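Local coordinates for protein phenol hydroxylase component phN (Pseudomonas stutzeri, PDB 3U52) that probably serves as the diiron-bearing oxygenase subunit of a multicomponent phenol hydroxylase, which uses dioxygen to hydroxylate phenol and related aromatic compounds, at residues Q28-K31 / D32-E36; R183-G186 / P187-L191; H329-S332 / H333-W336; D367-K371 / Y372-R376; L452-H455 / Q456-G460. All blocks are in the same frame, centred on the assembly; numbering follows the deposited sequence.

Contact 1 (Q28-K31 / D32-E36); sequences QDKK and DIFPE
Asp-29, the N-cap of the single-turn helix 30-33, meets Asp-32 of the same turn, near the N-terminus of the chain of a hydroxylase subunit. Asp-32 N donates to Asp-29 O over 2.9 Å, coming from well above the carbonyl plane. A water that accepts from Asp-29 N and donates to Asp-32 OD2 closes a second link outside the turn. The side chain of Asp-29 does the capping itself: with CG anti to its own N (chi1 -161°), OD1 turns back and takes the N-H of Lys-31 at 2.7 Å on its anti lone pair. Ile-33 comes next and shares the same acceptor, its N lying 3.1 Å from Asp-29 O in the carbonyl plane, so two amides grip one oxygen. The CD1 methyl of Ile-33 reaches back to Gln-28 CB at 3.8 Å, and an apolar side chain of a neighbouring subunit packs on this buried isoleucine. Phe-34 is where the chain leaves helical geometry, yet its N still bonds Lys-30 O at 2.8 Å. The lysine stem slants across the phenyl ring, CG standing 4.1 Å from Phe-34 CD1, while Arg-120 of helix 105-121 touches the ring as well. Lys-31 sends its ammonium elsewhere, into a salt bridge with Asp-38. Pro-35, with no N-H to offer, ends the turn differently: its CA makes a bent CA-H...O contact with Lys-31 O, the carbon and oxygen 3.2 Å apart.

Contact 2 (R183-G186 / P187-L191); sequences RSAG and PFEFL
The N-terminus of helix 187-216, the long helix that carries the iron ligand Glu-199 further on, is set up here, with Gly-186 as N-cap and Phe-190 N returning to Gly-186 O at 2.9 Å. Pro-187 fills the first helical position, where no N-H is needed. A second link closes the turn through a water, which accepts from Gly-186 N at 3.0 Å and donates to Glu-189 OE2 at 2.7 Å. Glu-189 is fully extended, its CG anti to the backbone N (chi1 -176°), and this carries the carboxylate back alongside Ala-185, whose CB lies 3.5 Å from Glu-189 OE2. The other oxygen, OE1, is held by a salt bridge to Lys-264 and a bond from Trp-265, so both oxygens of the buried carboxylate are bonded and it probably stays ionised. Arg-183 and Phe-190 run side by side in the same direction: the arginine CG touches Phe-190 CE1 at 3.9 Å, and the guanidinium, whose NH2 bonds a polar side chain of a neighbouring subunit, is turned 74° from the ring. From the loop before helix 58-81, Glu-40 takes the N-H groups of Phe-188 and Glu-189. Helix 105-121 borders the turn through Tyr-115, edge-to-face with Phe-190; Trp-261 of helix 254-283 and Ile-247 of helix 220-250 pack on Phe-188, which with Leu-191 lines a xenon site.

Contact 3 (H329-S332 / H333-W336); sequences HHLS and HQLW
The imidazole of His-333 carries the Ser-332 hydroxyl over the centre of one face, OG standing 3.5 Å above the plane, and has His-329 O at its edge, 3.6 Å from CD2 of His-333. From the other side the ring of Tyr-373 stacks against it with a large offset. Ser-332 OG reaches its place because it sits between its own N and carbonyl carbon (chi1 73°), and a bond to Asp-281 holds it there. ND1 of His-333 pairs with Tyr-282 OH, which fixes the rotation of the ring. With an alanine in place of His-333, the Tyr-282 hydroxyl is likely to lose this mate and a gap to open between Ser-332 OG and the ring of Tyr-373. The second flat group, the amide of Gln-334, lies beside the stem of His-330, its OE1 3.9 Å from His-330 CB, while His-330 ND1 bonds Tyr-373 OH. His-330 O is the first acceptor of the turn: Gln-334 N meets it nearly straight at 3.0 Å (174° at the hydrogen), and His-333 N adds a weak bond at 3.1 Å. One residue on, Leu-331 CG and Leu-335 CD1 touch at 4.3 Å on a different flank. Trp-336 N closes the series on Ser-332 O, and its indole turns off to stack with Tyr-282 and donate to Trp-351 O. Such a run of i to i+4 bonds is the first turn of an alpha-helix, here 331-342 with His-330 as N-cap, packed among the helices 254-283 and 369-385.

Contact 4 (D367-K371 / Y372-R376); sequences DTFDK and YYRPR
Arg-374 leaves the backbone with CG anti to N (chi1 -175°) and bends at chi3 (-82°), which lays its guanidinium beside the carboxylate of Asp-370 in an i to i+4 salt bridge on the opening turn of helix 369-385. NE approaches Asp-370 OD1 at 2.7 Å; the oxygen lies in the guanidinium plane, but the donor stands well above the carboxylate plane. The same OD1 also bonds Ser-362, and Arg-374 NH2 continues to Asp-359, so this charge pair is tied to helix 355-364. Phe-369 crosses the arginine at about a right angle, its CE2 3.8 Å from Arg-374 CB. The backbone widens here into a pi-type turn: Phe-369 O takes Tyr-373 N at 2.8 Å and Arg-374 N at 2.8 Å from opposite faces of its plane. Lys-371 and Tyr-372 lie alongside, and CG of Lys-371 stands over the tyrosine ring, 4.0 Å from the Tyr-372 centroid and 7° off the normal, a CH-pi contact. CD1 of Tyr-372 comes within 4.2 Å of Thr-368 CB. Replacing Tyr-372 by a serine would probably strip the lysine methylenes of their aromatic cover and set that chain free to turn. Pro-375 has no N-H for the turn before, and its CD presses against Asp-370 O at 3.3 Å.

Contact 5 (L452-H455 / Q456-G460); sequences LPVH and QIYQG
Four successive i to i+4 bonds join the segments into the short helix 453-458, beginning with Gln-456 N to Leu-452 O at 2.8 Å and finishing with Gln-459 N to His-455 O at 2.8 Å. Leu-452 is the N-cap, and Pro-453 follows it without an N-H to place. At the far end Gly-460 takes a positive phi of 79° with two bonds back into the last turn, a Schellman motif; one of them runs from Gly-460 N to Ile-457 O at 3.1 Å. CG of Gln-456 lies beside the backbone N and the chain bends again at chi2 (-66°), so that NE2 donates a hydrogen bond to a water 2.8 Å away; the same water accepts from Leu-452 N at 3.1 Å, bridging side chain and cap. Gln-456 OE1 is taken by Asn-461. Val-454 and Tyr-458 point the same way, with CG1 of the valine 4.2 Å from Tyr-458 CE2. Ile-457 rests its CG1 on Pro-453 O at 3.5 Å and turns its side chain to a xenon site shared with Ala-345 and Tyr-475, the latter just after helix 467-474. Leu-452 packs on Gln-400 and Gln-403 in the loop that holds two of the zinc-binding cysteines. The helix thus starts near the zinc site and lies along one side against a neighbouring subunit, whose backbone bonds the ends of Tyr-458 and Gln-459.

How the contacts relate
Four of the contacts lie on one helix each, whereas contact 2 joins the end of helix 173-184 to the start of 187-216. Contacts 2, 3 and 5 are buried; contacts 1 and 4 are partly exposed, the first with an aspartate cap, the second with the only salt bridge between a contact's own two segments. Contacts 1 and 2 touch where Glu-36 O meets Pro-187 CG at 3.5 Å. Contacts 3 and 4 open two helices that touch, 331-342 and 369-385, and interlock through aromatic and histidine side chains, on the opposite side of the chain's centre. Contact 5 stands apart, about 14 Å from contacts 2 and 3 at the nearest atoms. Among the five, contact 3 alone meets no other subunit.

Contact 1 (Q28-K31 / D32-E36)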
# COMPACT_ATOMS: atom_id res chain seq x y z
N GLN A 28 -28.24 -38.87 14.59
CA GLN A 28 -29.14 -38.30 13.58
C GLN A 28 -28.83 -39.03 12.29
O GLN A 28 -27.70 -39.52 12.10
CB GLN A 28 -28.92 -36.78 13.41
CG GLN A 28 -29.38 -35.89 14.55
CD GLN A 28 -30.90 -35.82 14.76
OE1 GLN A 28 -31.34 -35.46 15.84
NE2 GLN A 28 -31.69 -36.12 13.73
N ASP A 29 -29.83 -39.17 11.43
CA ASP A 29 -29.63 -39.79 10.13
C ASP A 29 -28.76 -38.88 9.25
O ASP A 29 -28.98 -37.69 9.20
CB ASP A 29 -30.99 -39.95 9.43
CG ASP A 29 -30.94 -40.97 8.32
OD1 ASP A 29 -30.27 -40.74 7.30
OD2 ASP A 29 -31.57 -42.05 8.49
N LYS A 30 -27.79 -39.45 8.56
CA LYS A 30 -26.95 -38.73 7.59
C LYS A 30 -27.83 -38.00 6.53
O LYS A 30 -27.50 -36.90 6.06
CB LYS A 30 -25.95 -39.72 6.99
CG LYS A 30 -24.77 -39.11 6.24
CD LYS A 30 -23.57 -40.06 6.25
CE LYS A 30 -22.34 -39.46 5.54
NZ LYS A 30 -21.49 -38.52 6.40
N LYS A 31 -28.98 -38.59 6.20
CA LYS A 31 -29.87 -38.02 5.19
C LYS A 31 -30.65 -36.84 5.72
O LYS A 31 -31.24 -36.08 4.94
CB LYS A 31 -30.83 -39.07 4.59
CG LYS A 31 -30.15 -40.08 3.69
CD LYS A 31 -29.49 -39.42 2.46
CE LYS A 31 -28.25 -40.18 2.00
NZ LYS A 31 -27.49 -39.45 0.92
N ASP A 32 -30.70 -36.68 7.05
CA ASP A 32 -31.35 -35.52 7.65
C ASP A 32 -30.32 -34.39 7.81
O ASP A 32 -30.68 -33.23 7.76
CB ASP A 32 -31.96 -35.86 9.02
CG ASP A 32 -33.29 -36.63 8.90
OD1 ASP A 32 -33.99 -36.46 7.87
OD2 ASP A 32 -33.62 -37.43 9.80
N ILE A 33 -29.08 -34.76 8.08
CA ILE A 33 -28.02 -33.76 8.23
C ILE A 33 -27.62 -33.22 6.81
O ILE A 33 -27.36 -32.02 6.66
CB ILE A 33 -26.82 -34.37 8.94
CG1 ILE A 33 -27.17 -34.72 10.38
CG2 ILE A 33 -25.62 -33.38 8.93
CD1 ILE A 33 -26.18 -35.53 11.03
N PHE A 34 -27.64 -34.10 5.79
CA PHE A 34 -27.35 -33.76 4.36
C PHE A 34 -28.48 -34.13 3.39
O PHE A 34 -28.34 -35.07 2.63
CB PHE A 34 -26.05 -34.44 3.91
CG PHE A 34 -24.88 -34.12 4.78
CD1 PHE A 34 -24.39 -35.07 5.66
CD2 PHE A 34 -24.25 -32.85 4.74
CE1 PHE A 34 -23.28 -34.77 6.48
CE2 PHE A 34 -23.18 -32.56 5.55
CZ PHE A 34 -22.70 -33.51 6.42
N PRO A 35 -29.61 -33.39 3.44
CA PRO A 35 -30.84 -33.74 2.73
C PRO A 35 -30.85 -33.36 1.26
O PRO A 35 -31.74 -33.81 0.54
CB PRO A 35 -31.90 -32.91 3.48
CG PRO A 35 -31.09 -31.63 3.92
CD PRO A 35 -29.74 -32.17 4.26
N GLU A 36 -29.85 -32.60 0.79
CA GLU A 36 -29.94 -32.02 -0.57
C GLU A 36 -29.12 -32.74 -1.62
O GLU A 36 -29.10 -32.36 -2.78
CB GLU A 36 -29.54 -30.55 -0.58
CG GLU A 36 -30.45 -29.65 0.18
CD GLU A 36 -30.08 -28.20 -0.03
OE1 GLU A 36 -29.29 -27.88 -0.97
OE2 GLU A 36 -30.62 -27.37 0.73
O HOH W 1 -32.23 -38.04 12.00

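Contact 2 (R183-G186 / P187-L191)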
# COMPACT_ATOMS: atom_id res chain seq x y z
N ARG A 183 -28.58 -20.66 -8.08
CA ARG A 183 -28.85 -20.82 -6.64
C ARG A 183 -30.21 -21.52 -6.32
O ARG A 183 -30.39 -22.10 -5.24
CB ARG A 183 -28.82 -19.48 -5.97
CG ARG A 183 -27.41 -18.85 -5.91
CD ARG A 183 -27.39 -17.88 -4.76
NE ARG A 183 -28.17 -16.69 -5.07
CZ ARG A 183 -28.83 -15.95 -4.18
NH1 ARG A 183 -29.49 -14.86 -4.60
NH2 ARG A 183 -28.88 -16.28 -2.90
N SER A 184 -31.15 -21.50 -7.26
CA SER A 184 -32.34 -22.29 -7.07
C SER A 184 -32.17 -23.76 -7.41
O SER A 184 -33.00 -24.60 -7.04
CB SER A 184 -33.48 -21.66 -7.82
OG SER A 184 -33.24 -21.67 -9.20
N ALA A 185 -31.10 -24.08 -8.17
CA ALA A 185 -30.76 -25.43 -8.58
C ALA A 185 -30.20 -26.16 -7.33
O ALA A 185 -29.91 -25.51 -6.31
CB ALA A 185 -29.72 -25.38 -9.68
N GLY A 186 -30.09 -27.48 -7.39
CA GLY A 186 -29.41 -28.22 -6.31
C GLY A 186 -27.89 -27.97 -6.28
O GLY A 186 -27.35 -27.21 -7.14
N PRO A 187 -27.20 -28.56 -5.28
CA PRO A 187 -25.77 -28.28 -5.04
C PRO A 187 -24.79 -28.77 -6.13
O PRO A 187 -23.85 -28.04 -6.46
CB PRO A 187 -25.49 -28.98 -3.67
CG PRO A 187 -26.61 -30.03 -3.55
CD PRO A 187 -27.79 -29.46 -4.26
N PHE A 188 -25.01 -29.94 -6.72
CA PHE A 188 -24.16 -30.38 -7.82
C PHE A 188 -24.27 -29.51 -9.07
O PHE A 188 -23.24 -29.25 -9.75
CB PHE A 188 -24.34 -31.87 -8.14
CG PHE A 188 -23.89 -32.79 -7.01
CD1 PHE A 188 -24.82 -33.46 -6.25
CD2 PHE A 188 -22.54 -32.99 -6.76
CE1 PHE A 188 -24.42 -34.30 -5.20
CE2 PHE A 188 -22.11 -33.82 -5.71
CZ PHE A 188 -23.07 -34.47 -4.92
N GLU A 189 -25.49 -29.09 -9.38
CA GLU A 189 -25.68 -28.20 -10.55
C GLU A 189 -25.10 -26.82 -10.23
O GLU A 189 -24.42 -26.23 -11.07
CB GLU A 189 -27.15 -28.09 -10.97
CG GLU A 189 -27.31 -27.24 -12.25
CD GLU A 189 -28.74 -27.15 -12.76
OE1 GLU A 189 -28.92 -26.46 -13.78
OE2 GLU A 189 -29.68 -27.75 -12.20
N PHE A 190 -25.29 -26.36 -9.00
CA PHE A 190 -24.69 -25.06 -8.60
C PHE A 190 -23.17 -25.12 -8.86
O PHE A 190 -22.60 -24.22 -9.53
CB PHE A 190 -24.97 -24.70 -7.14
CG PHE A 190 -24.28 -23.40 -6.68
CD1 PHE A 190 -24.81 -22.16 -6.97
CD2 PHE A 190 -23.06 -23.46 -6.01
CE1 PHE A 190 -24.17 -20.98 -6.56
CE2 PHE A 190 -22.42 -22.29 -5.61
CZ PHE A 190 -22.98 -21.05 -5.88
N LEU A 191 -22.52 -26.17 -8.36
CA LEU A 191 -21.07 -26.30 -8.59
C LEU A 191 -20.71 -26.44 -10.08
O LEU A 191 -19.72 -25.84 -10.57
CB LEU A 191 -20.50 -27.44 -7.75
CG LEU A 191 -19.65 -27.06 -6.52
CD1 LEU A 191 -19.77 -25.61 -5.91
CD2 LEU A 191 -19.70 -28.15 -5.52
O HOH W 2 -30.14 -29.10 -9.92

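Contact 3 (H329-S332 / H333-W336)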
# COMPACT_ATOMS: atom_id res chain seq x y z
N HIS A 329 -18.44 -12.76 -34.50
CA HIS A 329 -18.28 -11.70 -35.51
C HIS A 329 -19.38 -10.61 -35.44
O HIS A 329 -19.32 -9.61 -36.16
CB HIS A 329 -18.21 -12.30 -36.91
CG HIS A 329 -17.13 -13.32 -37.06
ND1 HIS A 329 -15.79 -13.01 -36.98
CD2 HIS A 329 -17.20 -14.66 -37.26
CE1 HIS A 329 -15.07 -14.11 -37.12
NE2 HIS A 329 -15.90 -15.13 -37.30
N HIS A 330 -20.39 -10.83 -34.59
CA HIS A 330 -21.65 -10.03 -34.62
C HIS A 330 -22.04 -9.48 -33.26
O HIS A 330 -22.57 -8.37 -33.15
CB HIS A 330 -22.79 -10.93 -35.12
CG HIS A 330 -22.70 -11.28 -36.58
ND1 HIS A 330 -22.96 -10.37 -37.58
CD2 HIS A 330 -22.35 -12.43 -37.20
CE1 HIS A 330 -22.79 -10.95 -38.76
NE2 HIS A 330 -22.43 -12.20 -38.55
N LEU A 331 -21.75 -10.27 -32.22
CA LEU A 331 -22.28 -10.05 -30.85
C LEU A 331 -22.15 -8.63 -30.29
O LEU A 331 -23.15 -8.01 -29.88
CB LEU A 331 -21.58 -10.99 -29.90
CG LEU A 331 -22.42 -11.57 -28.81
CD1 LEU A 331 -23.63 -12.38 -29.41
CD2 LEU A 331 -21.49 -12.54 -28.06
N SER A 332 -20.94 -8.11 -30.27
CA SER A 332 -20.71 -6.80 -29.66
C SER A 332 -21.43 -5.67 -30.39
O SER A 332 -21.95 -4.75 -29.77
CB SER A 332 -19.21 -6.53 -29.54
OG SER A 332 -18.64 -6.24 -30.80
N HIS A 333 -21.51 -5.78 -31.71
CA HIS A 333 -22.17 -4.77 -32.54
C HIS A 333 -23.72 -4.80 -32.39
O HIS A 333 -24.35 -3.75 -32.27
CB HIS A 333 -21.77 -5.01 -34.01
CG HIS A 333 -20.29 -5.29 -34.19
ND1 HIS A 333 -19.31 -4.37 -33.86
CD2 HIS A 333 -19.64 -6.40 -34.61
CE1 HIS A 333 -18.12 -4.89 -34.09
NE2 HIS A 333 -18.29 -6.12 -34.55
N GLN A 334 -24.32 -6.00 -32.38
CA GLN A 334 -25.75 -6.15 -32.08
C GLN A 334 -26.13 -5.57 -30.70
O GLN A 334 -27.13 -4.84 -30.55
CB GLN A 334 -26.15 -7.64 -32.16
CG GLN A 334 -26.04 -8.22 -33.57
CD GLN A 334 -26.17 -9.75 -33.62
OE1 GLN A 334 -25.77 -10.47 -32.70
NE2 GLN A 334 -26.72 -10.25 -34.74
N LEU A 335 -25.33 -5.85 -29.70
CA LEU A 335 -25.63 -5.37 -28.37
C LEU A 335 -25.42 -3.85 -28.23
O LEU A 335 -26.21 -3.18 -27.57
CB LEU A 335 -24.79 -6.13 -27.34
CG LEU A 335 -25.48 -7.44 -26.98
CD1 LEU A 335 -24.39 -8.40 -26.70
CD2 LEU A 335 -26.29 -7.15 -25.73
N TRP A 336 -24.38 -3.30 -28.88
CA TRP A 336 -24.10 -1.88 -28.64
C TRP A 336 -25.23 -1.08 -29.22
O TRP A 336 -25.76 -0.13 -28.64
CB TRP A 336 -22.78 -1.44 -29.26
CG TRP A 336 -22.43 0.02 -29.04
CD1 TRP A 336 -22.38 1.02 -30.00
CD2 TRP A 336 -22.10 0.65 -27.80
NE1 TRP A 336 -21.98 2.21 -29.42
CE2 TRP A 336 -21.78 2.00 -28.08
CE3 TRP A 336 -21.99 0.18 -26.47
CZ2 TRP A 336 -21.38 2.89 -27.09
CZ3 TRP A 336 -21.60 1.07 -25.49
CH2 TRP A 336 -21.30 2.41 -25.81

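Contact 4 (D367-K371 / Y372-R376)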
# COMPACT_ATOMS: atom_id res chain seq x y z
N ASP A 367 -15.15 -9.40 -42.17
CA ASP A 367 -16.24 -10.05 -42.88
C ASP A 367 -17.64 -9.50 -42.53
O ASP A 367 -18.61 -9.89 -43.19
CB ASP A 367 -16.25 -11.55 -42.56
CG ASP A 367 -14.92 -12.23 -42.83
OD1 ASP A 367 -14.54 -12.30 -44.01
OD2 ASP A 367 -14.26 -12.71 -41.86
N THR A 368 -17.75 -8.69 -41.45
CA THR A 368 -19.08 -8.23 -40.94
C THR A 368 -19.25 -6.73 -40.65
O THR A 368 -20.35 -6.20 -40.85
CB THR A 368 -19.45 -8.96 -39.65
OG1 THR A 368 -18.43 -8.74 -38.65
CG2 THR A 368 -19.61 -10.49 -39.89
N PHE A 369 -18.21 -6.03 -40.20
CA PHE A 369 -18.43 -4.69 -39.71
C PHE A 369 -18.86 -3.71 -40.80
O PHE A 369 -19.86 -3.00 -40.63
CB PHE A 369 -17.26 -4.12 -38.94
CG PHE A 369 -17.58 -2.80 -38.26
CD1 PHE A 369 -18.30 -2.77 -37.07
CD2 PHE A 369 -17.15 -1.60 -38.83
CE1 PHE A 369 -18.60 -1.54 -36.46
CE2 PHE A 369 -17.44 -0.36 -38.22
CZ PHE A 369 -18.16 -0.35 -37.03
N ASP A 370 -18.13 -3.68 -41.92
CA ASP A 370 -18.46 -2.74 -42.99
C ASP A 370 -19.76 -3.06 -43.66
O ASP A 370 -20.50 -2.15 -44.06
CB ASP A 370 -17.31 -2.64 -44.00
CG ASP A 370 -16.10 -1.91 -43.43
OD1 ASP A 370 -16.24 -1.22 -42.39
OD2 ASP A 370 -15.01 -2.00 -44.01
N LYS A 371 -20.06 -4.36 -43.77
CA LYS A 371 -21.29 -4.80 -44.41
C LYS A 371 -22.54 -4.50 -43.57
O LYS A 371 -23.54 -3.96 -44.08
CB LYS A 371 -21.23 -6.31 -44.67
CG LYS A 371 -22.33 -6.80 -45.63
CD LYS A 371 -22.03 -8.19 -46.18
CE LYS A 371 -20.60 -8.30 -46.79
NZ LYS A 371 -20.31 -9.66 -47.38
N TYR A 372 -22.50 -4.87 -42.29
CA TYR A 372 -23.71 -4.85 -41.45
C TYR A 372 -23.74 -3.75 -40.43
O TYR A 372 -24.83 -3.33 -40.05
CB TYR A 372 -23.93 -6.19 -40.72
CG TYR A 372 -24.03 -7.38 -41.63
CD1 TYR A 372 -23.01 -8.33 -41.70
CD2 TYR A 372 -25.13 -7.55 -42.44
CE1 TYR A 372 -23.10 -9.44 -42.54
CE2 TYR A 372 -25.24 -8.63 -43.29
CZ TYR A 372 -24.22 -9.57 -43.35
OH TYR A 372 -24.38 -10.64 -44.22
N TYR A 373 -22.59 -3.26 -39.96
CA TYR A 373 -22.60 -2.37 -38.80
C TYR A 373 -22.21 -0.92 -39.03
O TYR A 373 -22.89 -0.01 -38.54
CB TYR A 373 -21.93 -3.04 -37.56
CG TYR A 373 -22.55 -4.41 -37.29
CD1 TYR A 373 -21.85 -5.59 -37.51
CD2 TYR A 373 -23.89 -4.52 -36.86
CE1 TYR A 373 -22.44 -6.84 -37.34
CE2 TYR A 373 -24.48 -5.77 -36.66
CZ TYR A 373 -23.77 -6.92 -36.90
OH TYR A 373 -24.42 -8.12 -36.68
N ARG A 374 -21.15 -0.68 -39.80
CA ARG A 374 -20.73 0.67 -40.18
C ARG A 374 -21.91 1.54 -40.71
O ARG A 374 -22.05 2.66 -40.28
CB ARG A 374 -19.56 0.60 -41.17
CG ARG A 374 -18.93 1.97 -41.54
CD ARG A 374 -17.77 1.77 -42.50
NE ARG A 374 -16.54 1.40 -41.80
CZ ARG A 374 -15.75 2.28 -41.18
NH1 ARG A 374 -16.08 3.56 -41.16
NH2 ARG A 374 -14.62 1.88 -40.58
N PRO A 375 -22.75 1.00 -41.63
CA PRO A 375 -23.88 1.81 -42.14
C PRO A 375 -24.87 2.25 -41.04
O PRO A 375 -25.47 3.29 -41.15
CB PRO A 375 -24.59 0.88 -43.11
CG PRO A 375 -23.77 -0.37 -43.23
CD PRO A 375 -22.65 -0.32 -42.28
N ARG A 376 -25.00 1.47 -39.96
CA ARG A 376 -25.85 1.85 -38.84
C ARG A 376 -25.32 3.12 -38.22
O ARG A 376 -26.11 4.02 -37.96
CB ARG A 376 -25.85 0.79 -37.75
CG ARG A 376 -26.30 -0.56 -38.22
CD ARG A 376 -26.39 -1.56 -37.01
NE ARG A 376 -26.98 -2.79 -37.53
CZ ARG A 376 -27.52 -3.75 -36.79
NH1 ARG A 376 -27.54 -3.63 -35.44
NH2 ARG A 376 -28.02 -4.81 -37.40

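Contact 5 (L452-H455 / Q456-G460)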
# COMPACT_ATOMS: atom_id res chain seq x y z
N LEU A 452 -39.89 -11.25 -15.96
CA LEU A 452 -39.41 -10.55 -17.14
C LEU A 452 -39.72 -9.06 -17.05
O LEU A 452 -40.89 -8.64 -17.01
CB LEU A 452 -40.03 -11.16 -18.41
CG LEU A 452 -39.63 -12.56 -18.86
CD1 LEU A 452 -40.13 -12.77 -20.30
CD2 LEU A 452 -38.16 -12.69 -18.92
N PRO A 453 -38.67 -8.22 -16.99
CA PRO A 453 -38.96 -6.82 -16.68
C PRO A 453 -40.00 -6.16 -17.58
O PRO A 453 -40.81 -5.43 -17.07
CB PRO A 453 -37.60 -6.14 -16.72
CG PRO A 453 -36.62 -7.24 -16.44
CD PRO A 453 -37.22 -8.48 -17.12
N VAL A 454 -39.97 -6.42 -18.90
CA VAL A 454 -40.92 -5.80 -19.82
C VAL A 454 -42.35 -6.21 -19.48
O VAL A 454 -43.23 -5.38 -19.43
CB VAL A 454 -40.59 -6.16 -21.33
CG1 VAL A 454 -41.75 -5.71 -22.24
CG2 VAL A 454 -39.30 -5.44 -21.76
N HIS A 455 -42.56 -7.51 -19.24
CA HIS A 455 -43.86 -7.99 -18.83
C HIS A 455 -44.29 -7.40 -17.47
O HIS A 455 -45.46 -7.06 -17.26
CB HIS A 455 -43.86 -9.51 -18.74
CG HIS A 455 -43.66 -10.18 -20.05
ND1 HIS A 455 -43.60 -9.49 -21.25
CD2 HIS A 455 -43.54 -11.49 -20.38
CE1 HIS A 455 -43.37 -10.34 -22.24
NE2 HIS A 455 -43.36 -11.56 -21.74
N GLN A 456 -43.36 -7.30 -16.54
CA GLN A 456 -43.67 -6.73 -15.23
C GLN A 456 -44.09 -5.25 -15.27
O GLN A 456 -45.00 -4.85 -14.54
CB GLN A 456 -42.52 -7.03 -14.26
CG GLN A 456 -42.46 -8.53 -13.96
CD GLN A 456 -43.68 -9.05 -13.21
OE1 GLN A 456 -44.21 -8.39 -12.34
NE2 GLN A 456 -44.11 -10.25 -13.55
N ILE A 457 -43.48 -4.46 -16.16
CA ILE A 457 -43.86 -3.06 -16.40
C ILE A 457 -45.32 -3.07 -16.89
O ILE A 457 -46.14 -2.31 -16.38
CB ILE A 457 -42.95 -2.36 -17.45
CG1 ILE A 457 -41.56 -2.04 -16.87
CG2 ILE A 457 -43.58 -1.06 -17.95
CD1 ILE A 457 -40.49 -1.72 -17.93
N TYR A 458 -45.62 -3.90 -17.88
CA TYR A 458 -46.98 -3.97 -18.42
C TYR A 458 -48.03 -4.51 -17.42
O TYR A 458 -49.18 -4.11 -17.49
CB TYR A 458 -47.04 -4.78 -19.72
CG TYR A 458 -46.58 -4.06 -20.98
CD1 TYR A 458 -46.86 -2.74 -21.19
CD2 TYR A 458 -45.88 -4.75 -21.97
CE1 TYR A 458 -46.47 -2.10 -22.37
CE2 TYR A 458 -45.49 -4.15 -23.14
CZ TYR A 458 -45.78 -2.82 -23.34
OH TYR A 458 -45.37 -2.23 -24.52
N GLN A 459 -47.66 -5.44 -16.54
CA GLN A 459 -48.54 -5.84 -15.38
C GLN A 459 -48.82 -4.74 -14.30
O GLN A 459 -49.71 -4.88 -13.42
CB GLN A 459 -47.95 -7.08 -14.69
CG GLN A 459 -48.00 -8.32 -15.55
CD GLN A 459 -47.64 -9.56 -14.83
OE1 GLN A 459 -47.89 -9.67 -13.66
NE2 GLN A 459 -46.99 -10.49 -15.52
N GLY A 460 -48.07 -3.64 -14.37
CA GLY A 460 -48.07 -2.58 -13.38
C GLY A 460 -47.26 -2.84 -12.11
O GLY A 460 -47.53 -2.20 -11.08
O HOH W 3 -42.89 -11.79 -15.61